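Local structure of CoA binding domain protein (Escherichia coli, 3QA9) at residues T8-D11 with I12-L16; M130-E133 with H134-L138. The protein is a CoA-binding domain protein with a Rossmann-like fold, a parallel beta sheet flanked by helices. All blocks are in the same frame, centred on the assembly; numbering follows the deposited sequence.

Contact 1: T8-D11 with I12-L16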
loop_
_atom_site.group_PDB
_atom_site.type_symbol
_atom_site.label_atom_id
_atom_site.label_comp_id
_atom_site.label_asym_id
_atom_site.label_seq_id
_atom_site.Cartn_x
_atom_site.Cartn_y
_atom_site.Cartn_z
ATOM N N THR A 8 16.361 -5.046 1.162
ATOM C CA THR A 8 17.153 -5.153 -0.050
ATOM C C THR A 8 16.183 -5.218 -1.217
ATOM O O THR A 8 14.986 -5.451 -1.034
ATOM C CB THR A 8 17.981 -6.453 -0.071
ATOM O OG1 THR A 8 17.096 -7.578 0.036
ATOM C CG2 THR A 8 18.974 -6.483 1.085
ATOM N N ASP A 9 16.698 -5.002 -2.420
ATOM C CA ASP A 9 15.859 -5.091 -3.603
ATOM C C ASP A 9 15.208 -6.473 -3.695
ATOM O O ASP A 9 14.076 -6.591 -4.132
ATOM C CB ASP A 9 16.681 -4.824 -4.860
ATOM C CG ASP A 9 16.941 -3.343 -5.097
ATOM O OD1 ASP A 9 16.485 -2.506 -4.289
ATOM O OD2 ASP A 9 17.603 -3.031 -6.106
ATOM N N GLU A 10 15.916 -7.520 -3.275
ATOM C CA GLU A 10 15.363 -8.886 -3.313
ATOM C C GLU A 10 14.105 -8.993 -2.447
ATOM O O GLU A 10 13.109 -9.586 -2.857
ATOM C CB GLU A 10 16.411 -9.913 -2.839
ATOM C CG GLU A 10 15.840 -11.288 -2.472
ATOM C CD GLU A 10 15.125 -11.978 -3.615
ATOM O OE1 GLU A 10 14.358 -12.927 -3.361
ATOM O OE2 GLU A 10 15.326 -11.563 -4.765
ATOM N N ASP A 11 14.162 -8.417 -1.249
ATOM C CA ASP A 11 13.026 -8.439 -0.327
ATOM C C ASP A 11 11.832 -7.707 -0.943
ATOM O O ASP A 11 10.698 -8.145 -0.845
ATOM C CB ASP A 11 13.356 -7.742 1.008
ATOM C CG ASP A 11 14.523 -8.371 1.752
ATOM O OD1 ASP A 11 14.690 -9.601 1.698
ATOM O OD2 ASP A 11 15.264 -7.603 2.402
ATOM N N ILE A 12 12.098 -6.561 -1.551
ATOM C CA ILE A 12 11.042 -5.782 -2.181
ATOM C C ILE A 12 10.418 -6.597 -3.302
ATOM O O ILE A 12 9.201 -6.651 -3.461
ATOM C CB ILE A 12 11.602 -4.470 -2.748
ATOM C CG1 ILE A 12 12.088 -3.586 -1.602
ATOM C CG2 ILE A 12 10.536 -3.768 -3.549
ATOM C CD1 ILE A 12 11.007 -3.249 -0.600
ATOM N N ARG A 13 11.275 -7.241 -4.081
ATOM C CA ARG A 13 10.816 -8.079 -5.178
ATOM C C ARG A 13 9.902 -9.174 -4.632
ATOM O O ARG A 13 8.861 -9.475 -5.206
ATOM C CB ARG A 13 12.007 -8.720 -5.914
ATOM C CG ARG A 13 11.601 -9.379 -7.230
ATOM C CD ARG A 13 12.747 -10.181 -7.873
ATOM N NE ARG A 13 13.200 -11.238 -6.976
ATOM C CZ ARG A 13 12.534 -12.355 -6.696
ATOM N NH1 ARG A 13 11.362 -12.608 -7.248
ATOM N NH2 ARG A 13 13.039 -13.204 -5.821
ATOM N N GLU A 14 10.302 -9.770 -3.518
ATOM C CA GLU A 14 9.506 -10.829 -2.906
ATOM C C GLU A 14 8.140 -10.342 -2.459
ATOM O O GLU A 14 7.134 -11.019 -2.634
ATOM C CB GLU A 14 10.262 -11.434 -1.716
ATOM C CG GLU A 14 11.460 -12.255 -2.147
ATOM C CD GLU A 14 12.238 -12.868 -0.994
ATOM O OE1 GLU A 14 11.622 -13.200 0.029
ATOM O OE2 GLU A 14 13.462 -13.034 -1.129
ATOM N N ILE A 15 8.109 -9.155 -1.876
ATOM C CA ILE A 15 6.851 -8.588 -1.418
ATOM C C ILE A 15 5.880 -8.390 -2.577
ATOM O O ILE A 15 4.703 -8.743 -2.488
ATOM C CB ILE A 15 7.094 -7.237 -0.724
ATOM C CG1 ILE A 15 7.826 -7.468 0.603
ATOM C CG2 ILE A 15 5.779 -6.521 -0.505
ATOM C CD1 ILE A 15 8.342 -6.188 1.233
ATOM N N LEU A 16 6.382 -7.827 -3.669
ATOM C CA LEU A 16 5.554 -7.565 -4.842
ATOM C C LEU A 16 5.122 -8.827 -5.569
ATOM O O LEU A 16 4.058 -8.863 -6.186
ATOM C CB LEU A 16 6.300 -6.665 -5.818
ATOM C CG LEU A 16 6.597 -5.244 -5.336
ATOM C CD1 LEU A 16 7.466 -4.545 -6.367
ATOM C CD2 LEU A 16 5.294 -4.487 -5.113
#
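Two carboxylates of like nominal charge, those of Glu10 and Glu14, nearly touch at the start of helix 9-18, with Glu10 OE1 only 2.4 Å from Glu14 OE2. So short a separation is doubtful in detail, but would fit a proton held by one of the two acids. The helix begins with a capping box formed by Thr8 and Asp11; Glu10 lies within the capped first turn and Glu14 one turn on. Although CB of Glu10 sets out away from the following residues, the bend at chi2 (60°) brings the carboxylate back to Arg13 and Glu14. The two acid planes are 60° apart. Arg13 meets the same Glu10 carboxylate with the edge of its guanidinium in a salt bridge: its NE donates to Glu10 OE2 at 3.1 Å, on the syn side but tilted out of the carboxylate plane, while NH2 makes a weak bond to Glu10 OE1 at 2.8 Å and another to OE2. The positive charge would probably offset part of the repulsion between the acids. Backbone bonds from Ile12, Arg13, Glu14 and Ile15 to the residues four before them carry the helix through the contact, and Ile12 and Ile15 pack on strand 123-126. At the cap, Asp11 N gives a weak bond to Thr8 OG1, and Thr8 N returns an almost straight one to Asp11 OD2, 3.0 Å long and met from above the carboxylate plane.

Contact 2: M130-E133 with H134-L138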
loop_
_atom_site.group_PDB
_atom_site.type_symbol
_atom_site.label_atom_id
_atom_site.label_comp_id
_atom_site.label_asym_id
_atom_site.label_seq_id
_atom_site.Cartn_x
_atom_site.Cartn_y
_atom_site.Cartn_z
ATOM N N MET A 130 5.054 1.595 -4.817
ATOM C CA MET A 130 4.767 0.244 -5.302
ATOM C C MET A 130 4.887 0.154 -6.826
ATOM O O MET A 130 5.413 -0.822 -7.364
ATOM C CB MET A 130 3.368 -0.215 -4.861
ATOM C CG MET A 130 3.287 -0.579 -3.375
ATOM S SD MET A 130 1.824 -1.524 -2.898
ATOM C CE MET A 130 2.300 -3.190 -3.399
ATOM N N MET A 131 4.404 1.180 -7.517
ATOM C CA MET A 131 4.473 1.208 -8.972
ATOM C C MET A 131 5.917 1.322 -9.460
ATOM O O MET A 131 6.348 0.540 -10.313
ATOM C CB MET A 131 3.636 2.374 -9.509
ATOM C CG MET A 131 3.742 2.575 -11.019
ATOM S SD MET A 131 2.553 3.796 -11.627
ATOM C CE MET A 131 3.111 5.260 -10.777
ATOM N N ARG A 132 6.666 2.285 -8.915
ATOM C CA ARG A 132 8.064 2.487 -9.306
ATOM C C ARG A 132 8.898 1.238 -9.026
ATOM O O ARG A 132 9.749 0.852 -9.827
ATOM C CB ARG A 132 8.667 3.683 -8.550
ATOM C CG ARG A 132 10.140 3.965 -8.881
ATOM C CD ARG A 132 10.288 4.630 -10.244
ATOM N NE ARG A 132 11.424 4.154 -11.041
ATOM C CZ ARG A 132 11.480 2.971 -11.651
ATOM N NH1 ARG A 132 10.471 2.123 -11.552
ATOM N NH2 ARG A 132 12.521 2.658 -12.415
ATOM N N GLU A 133 8.654 0.596 -7.892
ATOM C CA GLU A 133 9.415 -0.601 -7.547
ATOM C C GLU A 133 9.049 -1.758 -8.468
ATOM O O GLU A 133 9.902 -2.569 -8.831
ATOM C CB GLU A 133 9.170 -0.979 -6.085
ATOM C CG GLU A 133 9.707 0.053 -5.093
ATOM C CD GLU A 133 11.205 0.250 -5.218
ATOM O OE1 GLU A 133 11.962 -0.655 -4.818
ATOM O OE2 GLU A 133 11.634 1.304 -5.724
ATOM N N HIS A 134 7.782 -1.836 -8.853
ATOM C CA HIS A 134 7.357 -2.899 -9.747
ATOM C C HIS A 134 8.074 -2.719 -11.079
ATOM O O HIS A 134 8.600 -3.676 -11.640
ATOM C CB HIS A 134 5.845 -2.857 -9.954
ATOM C CG HIS A 134 5.283 -4.120 -10.524
ATOM N ND1 HIS A 134 5.473 -4.496 -11.838
ATOM C CD2 HIS A 134 4.574 -5.119 -9.947
ATOM C CE1 HIS A 134 4.908 -5.673 -12.042
ATOM N NE2 HIS A 134 4.357 -6.073 -10.909
ATOM N N GLU A 135 8.099 -1.485 -11.576
ATOM C CA GLU A 135 8.752 -1.181 -12.848
ATOM C C GLU A 135 10.266 -1.413 -12.792
ATOM O O GLU A 135 10.883 -1.863 -13.756
ATOM C CB GLU A 135 8.489 0.278 -13.234
ATOM C CG GLU A 135 7.020 0.676 -13.223
ATOM C CD GLU A 135 6.798 2.152 -13.550
ATOM O OE1 GLU A 135 7.621 2.997 -13.126
ATOM O OE2 GLU A 135 5.787 2.470 -14.217
ATOM N N ARG A 136 10.850 -1.106 -11.645
ATOM C CA ARG A 136 12.287 -1.223 -11.428
ATOM C C ARG A 136 12.782 -2.652 -11.212
ATOM O O ARG A 136 13.824 -3.059 -11.718
ATOM C CB ARG A 136 12.654 -0.386 -10.202
ATOM C CG ARG A 136 14.117 -0.154 -9.993
ATOM C CD ARG A 136 14.338 0.831 -8.847
ATOM N NE ARG A 136 14.088 0.282 -7.516
ATOM C CZ ARG A 136 14.926 -0.511 -6.857
ATOM N NH1 ARG A 136 16.078 -0.865 -7.401
ATOM N NH2 ARG A 136 14.631 -0.928 -5.638
ATOM N N LEU A 137 12.010 -3.406 -10.450
ATOM C CA LEU A 137 12.376 -4.760 -10.075
ATOM C C LEU A 137 11.749 -5.885 -10.837
ATOM O O LEU A 137 12.305 -6.968 -10.922
ATOM C CB LEU A 137 12.069 -4.959 -8.600
ATOM C CG LEU A 137 12.809 -3.972 -7.722
ATOM C CD1 LEU A 137 12.536 -4.279 -6.273
ATOM C CD2 LEU A 137 14.281 -4.081 -8.002
ATOM N N LEU A 138 10.555 -5.646 -11.337
ATOM C CA LEU A 138 9.864 -6.653 -12.101
ATOM C C LEU A 138 9.595 -5.984 -13.438
ATOM O O LEU A 138 8.508 -5.993 -13.960
ATOM C CB LEU A 138 8.575 -7.050 -11.396
ATOM C CG LEU A 138 8.754 -7.692 -10.015
ATOM C CD1 LEU A 138 7.421 -7.785 -9.340
ATOM C CD2 LEU A 138 9.369 -9.075 -10.125
#
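Glu133 and Arg136 lie side by side on helix 130-137, the helix that follows the edge strand 123-126 of the Rossmann-like sheet, and their ends join in a two-pronged salt bridge. Arg136 can be followed outward from its backbone. CB sits 3.2 Å from Arg132 O, the carbonyl that also accepts the bond from Arg136 N, and CG lies over one face of the Arg132 guanidinium. CD passes Glu133 OE2 more loosely, and the bend at chi3 (73°) then turns the head side-on to the carboxylate. NE donates to Glu133 OE2 at 3.2 Å, from above the carboxylate plane; NH2 gives Glu133 OE1 a bond of 2.8 Å on its syn side, with the oxygen in the guanidinium plane. Leu137 CD2 lies over one face of the Arg136 guanidinium, offset toward its rim. NH2 also forms a salt bridge with Asp9 of helix 9-18, and NH1 is hydrogen-bonded elsewhere in the structure. The neighbouring Arg132 is bound less specifically: its NH1 is 3.4 Å from Glu135 OE1, but the oxygen stands well out of the guanidinium plane, leaving an attraction of charges alone. Glu135 runs beside Met131, whose CG is 3.8 Å from Glu135 OE2. One acid is thus gripped by directed N-H bonds and the other merely attracted, which implies a fixed orientation for the Arg136 head and probably a looser one for that of Arg132.

How the contacts relate
Contacts 1 and 2 belong to helices near the two ends of the chain, 9-18 ahead of the first strand of the sheet and 130-137 after the last, so contact 1 closes long before contact 2 opens. In space their centres are only about 10 Å apart, on the same side of the chain's centre. A salt bridge joins them, Asp9 OD1 to Arg136 NH2 at 2.8 Å, beside apolar packing of Ile12 CG2 on Leu137 CD1 at 3.4 Å. Both helices also reach Trp103 of strand 101-104. This pairing brings the first and last helices of the Rossmann-like fold together beside the sheet.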